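Local coordinates for protein exopolyphosphatase (PDB 1T6C) that probably hydrolyses phosphoanhydride bonds and binds calcium, as a Ppx/GppA-type exopolyphosphatase with an actin-like fold, at residues M12-I17 and G34-I39; C141-D144 and S149-Y152. One frame throughout, in Å; residues are numbered along the deposited sequence. Where two conformers were deposited one is given.

The actin-like fold repeats a sheet whose first three strands form an antiparallel meander, with parallel strands beyond the first, and the two contacts sample this theme in both of its copies. Contact 1 joins the first and third strands of one sheet across the second, so it has side-chain contact but no backbone pairing. Contact 2 joins the first and second strands of the other sheet, 139-146 and 149-156, as direct hairpin neighbours. Their centres lie 24 Å apart and their nearest atoms about 13 Å apart, so they do not touch. The calcium ion belongs to contact 2, where Asp144, Ser149 and Glu151 hold it together with Gly146; contact 1 lies away from that site.

Contact 1. Residues M12-I17 and G34-I39; sequences MRVASI and GKLSII
In the five-stranded sheet at the start of this actin-like chain, Arg13 and Val14 of strand 12-19 meet Ile39 and Leu36 of strand 35-45, although strand 23-32 runs between them. This is next-but-one contact within a sheet: the middle strand takes the backbone bonds, pairing Met12 with Ile31 and Val14 with Ala29, and side chains alone bridge the wider gap. Even the nearest CA atoms, those of Arg13 and Ile39, stand 9.1 Å apart.

Each face of the sheet carries one meeting. On the first, the Ile39 bond from CA to CB points toward strand 12-19, and its CG1 is wedged between the backbone N and the carbonyl carbon (chi1 63°), which sends CD1 out to the arginine. This methyl sits over one face of the Arg13 guanidinium, with Ile39 CD1 3.6 Å from Arg13 NE and 4.0 Å from Arg13 CZ. The arginine is extended from CG to NE, and the two side chains cross at about a right angle. Lying over the face, the methyl leaves the N-H groups in the guanidinium plane unobstructed, and Arg13 NH1 donates to Phe80 O.

The contact on the second face is between apolar side chains. Val14 CG2 approaches Leu36 CD2 at 4.2 Å, a light touch between branch ends. Leu36 also rests on Ala29 of the middle strand, whose small side chain is consistent with the flanking residues Val14 and Leu36 reaching each other across it, and helix 300-313 packs here through Val306 against Leu36.

No hydrogen bond or salt bridge spans the two segments, and they bury only 117 Å² together. Dispersion, methyl on guanidinium on one face and methyl on methyl on the other, is what links them directly, while their spacing is set by the strand in between.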
loop_
_atom_site.group_PDB
_atom_site.type_symbol
_atom_site.label_atom_id
_atom_site.label_comp_id
_atom_site.label_asym_id
_atom_site.label_seq_id
_atom_site.Cartn_x
_atom_site.Cartn_y
_atom_site.Cartn_z
ATOM N N MET A 12 -22.039 2.549 13.768
ATOM C CA MET A 12 -21.096 1.617 14.354
ATOM C C MET A 12 -19.695 2.133 14.047
ATOM O O MET A 12 -19.439 2.686 12.984
ATOM C CB MET A 12 -21.275 0.225 13.743
ATOM C CG MET A 12 -20.254 -0.756 14.200
ATOM S SD MET A 12 -20.606 -2.419 13.721
ATOM C CE MET A 12 -22.108 -2.768 14.732
ATOM N N ARG A 13 -18.804 1.960 14.993
ATOM C CA ARG A 13 -17.391 2.239 14.758
ATOM C C ARG A 13 -16.616 0.940 14.573
ATOM O O ARG A 13 -16.876 -0.071 15.244
ATOM C CB ARG A 13 -16.816 3.049 15.903
ATOM C CG ARG A 13 -17.421 4.426 16.001
ATOM C CD ARG A 13 -17.025 5.141 17.244
ATOM N NE ARG A 13 -17.395 6.539 17.170
ATOM C CZ ARG A 13 -17.147 7.390 18.137
ATOM N NH1 ARG A 13 -16.518 7.000 19.248
ATOM N NH2 ARG A 13 -17.494 8.650 18.001
ATOM N N VAL A 14 -15.646 0.972 13.652
ATOM C CA VAL A 14 -14.800 -0.175 13.302
ATOM C C VAL A 14 -13.366 0.326 13.215
ATOM O O VAL A 14 -13.121 1.514 13.022
ATOM C CB VAL A 14 -15.269 -0.860 11.978
ATOM C CG1 VAL A 14 -16.702 -1.343 12.161
ATOM C CG2 VAL A 14 -15.151 0.039 10.786
ATOM N N ALA A 15 -12.419 -0.569 13.414
ATOM C CA ALA A 15 -11.021 -0.199 13.367
ATOM C C ALA A 15 -10.162 -1.273 12.757
ATOM O O ALA A 15 -10.468 -2.465 12.824
ATOM C CB ALA A 15 -10.522 0.069 14.740
ATOM N N SER A 16 -9.029 -0.827 12.223
ATOM C CA SER A 16 -8.009 -1.705 11.688
ATOM C C SER A 16 -6.685 -1.321 12.292
ATOM O O SER A 16 -6.457 -0.140 12.557
ATOM C CB SER A 16 -7.919 -1.659 10.148
ATOM O OG SER A 16 -7.471 -0.414 9.705
ATOM N N ILE A 17 -5.851 -2.324 12.516
ATOM C CA ILE A 17 -4.452 -2.126 12.942
ATOM C C ILE A 17 -3.621 -2.896 11.937
ATOM O O ILE A 17 -3.910 -4.053 11.632
ATOM C CB ILE A 17 -4.256 -2.652 14.343
ATOM C CG1 ILE A 17 -5.019 -1.790 15.347
ATOM C CG2 ILE A 17 -2.783 -2.702 14.667
ATOM C CD1 ILE A 17 -4.995 -2.320 16.756
ATOM N N GLY A 34 -24.474 3.197 5.583
ATOM C CA GLY A 34 -23.599 2.655 4.552
ATOM C C GLY A 34 -22.370 3.491 4.206
ATOM O O GLY A 34 -21.543 3.060 3.396
ATOM N N LYS A 35 -22.241 4.675 4.787
ATOM C CA LYS A 35 -21.110 5.549 4.526
ATOM C C LYS A 35 -20.025 5.385 5.607
ATOM O O LYS A 35 -20.271 5.595 6.789
ATOM C CB LYS A 35 -21.583 7.000 4.473
ATOM C CG LYS A 35 -20.776 7.934 3.569
ATOM C CD LYS A 35 -20.860 7.589 2.042
ATOM C CE LYS A 35 -22.247 7.089 1.553
ATOM N NZ LYS A 35 -22.376 5.583 1.595
ATOM N N LEU A 36 -18.822 5.018 5.170
ATOM C CA LEU A 36 -17.636 4.945 6.025
ATOM C C LEU A 36 -16.903 6.280 6.043
ATOM O O LEU A 36 -16.541 6.804 4.977
ATOM C CB LEU A 36 -16.666 3.911 5.463
ATOM C CG LEU A 36 -16.543 2.511 6.015
ATOM C CD1 LEU A 36 -15.435 1.822 5.219
ATOM C CD2 LEU A 36 -16.242 2.474 7.479
ATOM N N SER A 37 -16.669 6.833 7.231
ATOM C CA SER A 37 -15.847 8.022 7.378
ATOM C C SER A 37 -14.779 7.732 8.409
ATOM O O SER A 37 -15.092 7.171 9.468
ATOM C CB SER A 37 -16.702 9.185 7.882
ATOM O OG SER A 37 -17.826 9.420 7.045
ATOM N N ILE A 38 -13.543 8.128 8.117
ATOM C CA ILE A 38 -12.433 7.917 9.030
ATOM C C ILE A 38 -12.468 9.008 10.079
ATOM O O ILE A 38 -12.495 10.187 9.743
ATOM C CB ILE A 38 -11.077 8.001 8.248
ATOM C CG1 ILE A 38 -11.106 7.152 6.964
ATOM C CG2 ILE A 38 -9.931 7.616 9.150
ATOM C CD1 ILE A 38 -11.626 5.754 7.138
ATOM N N ILE A 39 -12.435 8.617 11.345
ATOM C CA ILE A 39 -12.507 9.553 12.464
ATOM C C ILE A 39 -11.264 9.611 13.344
ATOM O O ILE A 39 -11.102 10.533 14.134
ATOM C CB ILE A 39 -13.768 9.268 13.305
ATOM C CG1 ILE A 39 -13.720 7.866 13.927
ATOM C CG2 ILE A 39 -15.017 9.427 12.419
ATOM C CD1 ILE A 39 -14.765 7.638 14.959
#

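Contact 2. Residues C141-D144 and S149-Y152; sequences CVVD and STEY. With CA (calcium ion), chain C.
Val143 and Tyr152 make the tightly packed face, their side chains lying side by side. Val143 CG2 is 3.7 Å from Tyr152 CE2, an oblique approach to the ring, while Val143 CG1 touches Thr150 CG2 at 3.7 Å. Cys141 SG comes in at the ring edge, 4.0 Å from Tyr152 CD2, as a sulfur-aromatic contact; with SG anti to the backbone N (chi1 -178°), the sulfur extends toward the tyrosine. Helix 274-288 closes over this face, and Thr284 hydrogen-bonds the Tyr152 hydroxyl. Replacing this tyrosine by an alanine is likely to open a gap beside Val143 CG2 and Cys141 SG and to leave Thr284 OG1 without its phenol partner.

The strands belong to an antiparallel beta hairpin, running at 173° to each other. Val143 and Tyr152 form a non-hydrogen-bonded pair; Asp144 and Glu151 form a hydrogen-bonded one, in which Asp144 N gives a nearly straight bond to Glu151 O (2.9 Å, 167°) and Glu151 N returns one to Asp144 O. The Gly-rich turn that follows Asp144 is consistent with a phosphate-binding loop of the actin-like superfamily.

Toward the turn, packing is looser: the ends of Asp144 and Glu151 meet through water and metal. Here calcium takes Asp144 O at 2.9 Å, Ser149 O at 2.7 Å and Glu151 OE1 at 2.7 Å, with Gly146 O and two waters completing the shell. The Asp144 carboxylate stays off the metal and reaches it through a water that donates to OD1. Ser149 OG bonds the syn lone pair of Glu151 OE2, which Ser165 also holds, steadying the carboxylate.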
loop_
_atom_site.group_PDB
_atom_site.type_symbol
_atom_site.label_atom_id
_atom_site.label_comp_id
_atom_site.label_asym_id
_atom_site.label_seq_id
_atom_site.Cartn_x
_atom_site.Cartn_y
_atom_site.Cartn_z
ATOM N N CYS A 141 -8.740 -4.264 -12.590
ATOM C CA CYS A 141 -7.478 -4.690 -12.023
ATOM C C CYS A 141 -6.988 -3.597 -11.097
ATOM O O CYS A 141 -6.818 -2.448 -11.509
ATOM C CB CYS A 141 -6.440 -5.001 -13.083
ATOM S SG CYS A 141 -4.884 -5.573 -12.353
ATOM N N VAL A 142 -6.810 -3.957 -9.820
ATOM C CA VAL A 142 -6.251 -3.055 -8.826
ATOM C C VAL A 142 -4.760 -3.365 -8.781
ATOM O O VAL A 142 -4.377 -4.518 -8.641
ATOM C CB VAL A 142 -6.918 -3.259 -7.459
ATOM C CG1 VAL A 142 -6.208 -2.492 -6.369
ATOM C CG2 VAL A 142 -8.339 -2.804 -7.524
ATOM N N VAL A 143 -3.952 -2.322 -8.929
ATOM C CA VAL A 143 -2.496 -2.442 -8.943
ATOM C C VAL A 143 -1.961 -1.727 -7.720
ATOM O O VAL A 143 -1.980 -0.501 -7.651
ATOM C CB VAL A 143 -1.902 -1.834 -10.224
ATOM C CG1 VAL A 143 -0.384 -1.956 -10.230
ATOM C CG2 VAL A 143 -2.477 -2.491 -11.431
ATOM N N ASP A 144 -1.516 -2.491 -6.739
ATOM C CA ASP A 144 -1.145 -1.937 -5.431
ATOM C C ASP A 144 0.345 -2.119 -5.158
ATOM O O ASP A 144 0.829 -3.205 -4.768
ATOM C CB ASP A 144 -1.967 -2.586 -4.338
ATOM C CG ASP A 144 -1.799 -1.929 -3.009
ATOM O OD1 ASP A 144 -0.973 -0.963 -2.828
ATOM O OD2 ASP A 144 -2.485 -2.372 -2.055
ATOM N N SER A 149 6.360 -5.179 -2.789
ATOM C CA SER A 149 5.659 -5.912 -3.811
ATOM C C SER A 149 4.611 -5.068 -4.516
ATOM O O SER A 149 4.217 -4.009 -4.057
ATOM C CB SER A 149 4.969 -7.141 -3.223
ATOM O OG SER A 149 3.845 -6.775 -2.401
ATOM N N THR A 150 4.156 -5.577 -5.650
ATOM C CA THR A 150 3.031 -5.024 -6.329
ATOM C C THR A 150 2.035 -6.133 -6.578
ATOM O O THR A 150 2.375 -7.163 -7.217
ATOM C CB THR A 150 3.438 -4.328 -7.644
ATOM O OG1 THR A 150 4.273 -3.186 -7.380
ATOM C CG2 THR A 150 2.227 -3.729 -8.288
ATOM N N GLU A 151 0.824 -5.948 -6.047
ATOM C CA GLU A 151 -0.234 -6.895 -6.255
ATOM C C GLU A 151 -1.107 -6.444 -7.422
ATOM O O GLU A 151 -1.399 -5.252 -7.563
ATOM C CB GLU A 151 -1.132 -7.043 -5.049
ATOM C CG GLU A 151 -0.543 -7.895 -3.963
ATOM C CD GLU A 151 0.631 -7.234 -3.264
ATOM O OE1 GLU A 151 0.439 -6.145 -2.730
ATOM O OE2 GLU A 151 1.735 -7.801 -3.293
ATOM N N TYR A 152 -1.505 -7.427 -8.216
ATOM C CA TYR A 152 -2.464 -7.259 -9.304
ATOM C C TYR A 152 -3.728 -8.045 -8.941
ATOM O O TYR A 152 -3.697 -9.276 -8.890
ATOM C CB TYR A 152 -1.861 -7.778 -10.635
ATOM C CG TYR A 152 -0.745 -6.889 -11.105
ATOM C CD1 TYR A 152 0.519 -6.961 -10.494
ATOM C CD2 TYR A 152 -0.952 -5.927 -12.073
ATOM C CE1 TYR A 152 1.538 -6.088 -10.861
ATOM C CE2 TYR A 152 0.046 -5.040 -12.432
ATOM C CZ TYR A 152 1.281 -5.128 -11.845
ATOM O OH TYR A 152 2.275 -4.235 -12.166
HETATM CA CA CA C . 2.084 -4.072 -2.332
HETATM O O HOH W 1 -2.065 -5.110 -1.660
HETATM O O HOH W 2 0.864 -2.064 -0.894
HETATM O O HOH W 3 1.642 -5.865 -0.269
#